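PDB 7D6V: succinate dehydrogenase subunit A from Mycolicibacterium smegmatis, which probably oxidises succinate to fumarate as the FAD-binding subunit of a membrane-bound succinate dehydrogenase that feeds electrons to quinone. Local coordinates for residues W67-H70 with F71-M75; G122-T125 with Y126-A130. One frame throughout, in Å; residues are numbered along the deposited sequence.

Interaction 1 of 2, residues W67-H70 with F71-M75; sequences WQVH and FGDTM
W67 and F71 meet one turn apart near the start of helix 67-76. The carbonyl O of W67 accepts a hydrogen bond from F71 N at 2.9 Å, and W67 CE3, on the six-membered part of the indole, comes within 4.2 Å of F71 CB. Both side chains also pack on helix 84-102, through Q92, E88 and A87. Q68 continues the ladder, its O accepting a hydrogen bond from G72 N at 2.9 Å with an N-H...O angle of 163°. Its side chain folds back so that CD stands 3.5 Å above the plane of the W67 ring, offset toward the rim. At V69 the same pattern joins the carbonyl O to D73 N. V69 CG1, anti to its own N (chi1 178°), runs alongside the D73 side chain and lies 4.1 Å from D73 OD2. In that carboxylate OD2 pairs with R128 and probably accepts from T125 N, while OD1 pairs with R76. H70 closes the segment: H70 O receives T74 N at 2.9 Å and, weakly, T74 OG1 at 3.2 Å. N427 bridges the two side chains, its OD1 meeting H70 NE2 and its ND2 meeting T74 OG1. The chemistry thus changes round the helix: the rings of W67 and F71 pack against helix 84-102, V69 meets T125, and H70, D73 and T74 use their buried polar groups to tie the helix to residues distant in sequence. Using both ends of the N427 amide probably fixes the orientation of the imidazole, about 10 Å from the FAD.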
loop_
_atom_site.group_PDB
_atom_site.type_symbol
_atom_site.label_atom_id
_atom_site.label_comp_id
_atom_site.label_asym_id
_atom_site.label_seq_id
_atom_site.Cartn_x
_atom_site.Cartn_y
_atom_site.Cartn_z
ATOM N N TRP A 67 11.187 29.710 -6.478
ATOM C CA TRP A 67 10.477 29.179 -7.633
ATOM C C TRP A 67 11.239 29.429 -8.925
ATOM O O TRP A 67 11.048 28.688 -9.891
ATOM C CB TRP A 67 9.056 29.759 -7.713
ATOM C CG TRP A 67 8.966 31.190 -8.155
ATOM C CD1 TRP A 67 8.825 32.283 -7.357
ATOM C CD2 TRP A 67 8.980 31.679 -9.502
ATOM N NE1 TRP A 67 8.769 33.421 -8.117
ATOM C CE2 TRP A 67 8.863 33.078 -9.439
ATOM C CE3 TRP A 67 9.093 31.069 -10.754
ATOM C CZ2 TRP A 67 8.853 33.876 -10.578
ATOM C CZ3 TRP A 67 9.085 31.863 -11.880
ATOM C CH2 TRP A 67 8.965 33.251 -11.786
ATOM N N GLN A 68 12.101 30.446 -8.964
ATOM C CA GLN A 68 12.947 30.663 -10.133
ATOM C C GLN A 68 13.935 29.518 -10.324
ATOM O O GLN A 68 14.153 29.058 -11.451
ATOM C CB GLN A 68 13.688 31.990 -9.996
ATOM C CG GLN A 68 12.817 33.213 -10.193
ATOM C CD GLN A 68 12.312 33.791 -8.887
ATOM O OE1 GLN A 68 12.262 33.106 -7.867
ATOM N NE2 GLN A 68 11.933 35.060 -8.913
ATOM N N VAL A 69 14.545 29.050 -9.234
ATOM C CA VAL A 69 15.495 27.944 -9.322
ATOM C C VAL A 69 14.792 26.671 -9.775
ATOM O O VAL A 69 15.292 25.941 -10.638
ATOM C CB VAL A 69 16.210 27.751 -7.972
ATOM C CG1 VAL A 69 17.161 26.573 -8.037
ATOM C CG2 VAL A 69 16.953 29.013 -7.586
ATOM N N HIS A 70 13.622 26.388 -9.201
ATOM C CA HIS A 70 12.852 25.215 -9.604
ATOM C C HIS A 70 12.418 25.317 -11.061
ATOM O O HIS A 70 12.437 24.324 -11.795
ATOM C CB HIS A 70 11.643 25.060 -8.683
ATOM C CG HIS A 70 10.954 23.736 -8.793
ATOM N ND1 HIS A 70 9.930 23.363 -7.952
ATOM C CD2 HIS A 70 11.142 22.698 -9.640
ATOM C CE1 HIS A 70 9.515 22.153 -8.276
ATOM N NE2 HIS A 70 10.235 21.726 -9.297
ATOM N N PHE A 71 12.022 26.515 -11.497
ATOM C CA PHE A 71 11.635 26.718 -12.888
ATOM C C PHE A 71 12.803 26.453 -13.830
ATOM O O PHE A 71 12.642 25.787 -14.858
ATOM C CB PHE A 71 11.102 28.140 -13.066
ATOM C CG PHE A 71 10.911 28.549 -14.497
ATOM C CD1 PHE A 71 9.885 28.016 -15.254
ATOM C CD2 PHE A 71 11.753 29.476 -15.081
ATOM C CE1 PHE A 71 9.707 28.394 -16.562
ATOM C CE2 PHE A 71 11.579 29.856 -16.390
ATOM C CZ PHE A 71 10.552 29.316 -17.130
ATOM N N GLY A 72 13.987 26.967 -13.494
ATOM C CA GLY A 72 15.155 26.701 -14.316
ATOM C C GLY A 72 15.526 25.232 -14.342
ATOM O O GLY A 72 15.923 24.699 -15.381
ATOM N N ASP A 73 15.399 24.556 -13.199
ATOM C CA ASP A 73 15.679 23.126 -13.148
ATOM C C ASP A 73 14.716 22.344 -14.028
ATOM O O ASP A 73 15.123 21.411 -14.729
ATOM C CB ASP A 73 15.604 22.630 -11.706
ATOM C CG ASP A 73 16.773 23.091 -10.873
ATOM O OD1 ASP A 73 17.686 23.731 -11.428
ATOM O OD2 ASP A 73 16.784 22.814 -9.661
ATOM N N THR A 74 13.433 22.701 -13.996
ATOM C CA THR A 74 12.450 22.025 -14.835
ATOM C C THR A 74 12.710 22.292 -16.313
ATOM O O THR A 74 12.605 21.381 -17.141
ATOM C CB THR A 74 11.040 22.466 -14.443
ATOM O OG1 THR A 74 10.722 21.943 -13.149
ATOM C CG2 THR A 74 10.015 21.967 -15.443
ATOM N N MET A 75 13.066 23.529 -16.661
ATOM C CA MET A 75 13.318 23.853 -18.062
ATOM C C MET A 75 14.567 23.148 -18.579
ATOM O O MET A 75 14.621 22.751 -19.746
ATOM C CB MET A 75 13.440 25.365 -18.233
ATOM C CG MET A 75 12.134 26.115 -18.039
ATOM S SD MET A 75 10.796 25.577 -19.115
ATOM C CE MET A 75 11.421 26.075 -20.713
#

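Interaction 2 of 2, residues G122-T125 with Y126-A130; sequences GGHT and YPRLA
Two CH-pi contacts dominate the apolar part of this turn, between T125 and Y126 and between H124 and L129. In the first, T125 CG2 stands over the middle of the Y126 phenol ring, 3.9 Å from its centroid and only 8° off the normal. The two side chains point the same way, Y126 bringing its ring beside its own backbone N and facing the methyl. In the second, L129 CD1 covers one face of the H124 imidazole at 4.0 Å from the centroid, shifted toward the NE2-CD2 rim, with the side chains crossing at about a right angle. The L129 side chain also approaches the FAD to about 6 Å. The polar contact is slighter. R128 NE donates to H124 ND1 in a weak hydrogen bond of 3.4 Å, and the ring and guanidinium planes are turned 72° against each other. A bend at chi3 of the arginine (-93°) brings the guanidinium to the ND1 edge of the imidazole, R128 NH2 lying in the ring plane and 3.6 Å from H124 CB, while Y126 O lies above one guanidinium face. Stronger partners bind the charged group from outside: D65 at NH1 and D73 at NH2. The imidazole in turn is tied through NE2 to the carbonyl O of G425, so it links the turn to a loop farther along the chain. R128 and L129 both face R119 in a classic beta bulge as the chain enters strand 129-130. Helix 67-76 borders the turn through V69 and H70, and strand 129-130 runs on as the central strand of a small antiparallel sheet between 54-55 and 118-119.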
loop_
_atom_site.group_PDB
_atom_site.type_symbol
_atom_site.label_atom_id
_atom_site.label_comp_id
_atom_site.label_asym_id
_atom_site.label_seq_id
_atom_site.Cartn_x
_atom_site.Cartn_y
_atom_site.Cartn_z
ATOM N N GLY A 122 18.101 13.941 -8.315
ATOM C CA GLY A 122 19.007 14.104 -9.433
ATOM C C GLY A 122 19.092 15.480 -10.059
ATOM O O GLY A 122 20.136 16.134 -9.977
ATOM N N GLY A 123 18.016 15.935 -10.689
ATOM C CA GLY A 123 18.061 17.163 -11.451
ATOM C C GLY A 123 17.729 18.436 -10.713
ATOM O O GLY A 123 17.660 19.497 -11.339
ATOM N N HIS A 124 17.524 18.376 -9.401
ATOM C CA HIS A 124 17.168 19.546 -8.611
ATOM C C HIS A 124 18.412 20.154 -7.978
ATOM O O HIS A 124 19.291 19.437 -7.493
ATOM C CB HIS A 124 16.153 19.180 -7.530
ATOM C CG HIS A 124 14.945 18.465 -8.051
ATOM N ND1 HIS A 124 13.817 19.128 -8.482
ATOM C CD2 HIS A 124 14.690 17.147 -8.209
ATOM C CE1 HIS A 124 12.919 18.247 -8.882
ATOM N NE2 HIS A 124 13.424 17.037 -8.727
ATOM N N THR A 125 18.479 21.487 -7.989
ATOM C CA THR A 125 19.629 22.182 -7.419
ATOM C C THR A 125 19.641 22.107 -5.897
ATOM O O THR A 125 20.715 22.038 -5.289
ATOM C CB THR A 125 19.635 23.640 -7.881
ATOM O OG1 THR A 125 19.655 23.686 -9.311
ATOM C CG2 THR A 125 20.855 24.373 -7.350
ATOM N N TYR A 126 18.476 22.099 -5.271
ATOM C CA TYR A 126 18.336 22.143 -3.826
ATOM C C TYR A 126 17.401 21.034 -3.376
ATOM O O TYR A 126 16.606 20.526 -4.172
ATOM C CB TYR A 126 17.795 23.509 -3.377
ATOM C CG TYR A 126 18.728 24.660 -3.669
ATOM C CD1 TYR A 126 18.319 25.726 -4.450
ATOM C CD2 TYR A 126 20.019 24.673 -3.172
ATOM C CE1 TYR A 126 19.165 26.774 -4.721
ATOM C CE2 TYR A 126 20.874 25.717 -3.440
ATOM C CZ TYR A 126 20.441 26.767 -4.213
ATOM O OH TYR A 126 21.290 27.811 -4.481
ATOM N N PRO A 127 17.483 20.619 -2.110
ATOM C CA PRO A 127 16.550 19.598 -1.609
ATOM C C PRO A 127 15.120 20.109 -1.643
ATOM O O PRO A 127 14.795 21.141 -1.051
ATOM C CB PRO A 127 17.035 19.349 -0.175
ATOM C CG PRO A 127 18.410 19.904 -0.121
ATOM C CD PRO A 127 18.437 21.043 -1.073
ATOM N N ARG A 128 14.260 19.376 -2.343
ATOM C CA ARG A 128 12.906 19.833 -2.624
ATOM C C ARG A 128 11.826 18.799 -2.376
ATOM O O ARG A 128 10.660 19.185 -2.245
ATOM C CB ARG A 128 12.789 20.284 -4.087
ATOM C CG ARG A 128 13.187 21.706 -4.340
ATOM C CD ARG A 128 12.571 22.205 -5.623
ATOM N NE ARG A 128 13.454 22.021 -6.767
ATOM C CZ ARG A 128 14.459 22.829 -7.077
ATOM N NH1 ARG A 128 14.729 23.885 -6.330
ATOM N NH2 ARG A 128 15.200 22.578 -8.139
ATOM N N LEU A 129 12.156 17.515 -2.312
ATOM C CA LEU A 129 11.160 16.453 -2.405
ATOM C C LEU A 129 10.599 16.159 -1.021
ATOM O O LEU A 129 11.256 15.527 -0.192
ATOM C CB LEU A 129 11.768 15.210 -3.043
ATOM C CG LEU A 129 11.634 15.109 -4.564
ATOM C CD1 LEU A 129 12.475 16.161 -5.260
ATOM C CD2 LEU A 129 12.017 13.724 -5.042
ATOM N N ALA A 130 9.376 16.620 -0.771
ATOM C CA ALA A 130 8.665 16.245 0.442
ATOM C C ALA A 130 8.315 14.765 0.389
ATOM O O ALA A 130 7.754 14.287 -0.599
ATOM C CB ALA A 130 7.401 17.085 0.596
#

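How the interactions relate
Both contacts are local and largely buried within the FAD-binding part of the chain, yet they belong to different elements: interaction 1 is about two and a half turns of a helix, interaction 2 the loop leading into a bulged strand. The first is held by a regular backbone ladder, the second mainly by side chains, and its T125 and Y126 end is the more exposed. They join directly where D73 of interaction 1 pairs with R128 and probably accepts a hydrogen bond from T125 N, 2.7 Å from D73 OD2. H70 CG packs on R128 NE at 3.6 Å, so the arginine side chain is shared between helix 67-76 and H124.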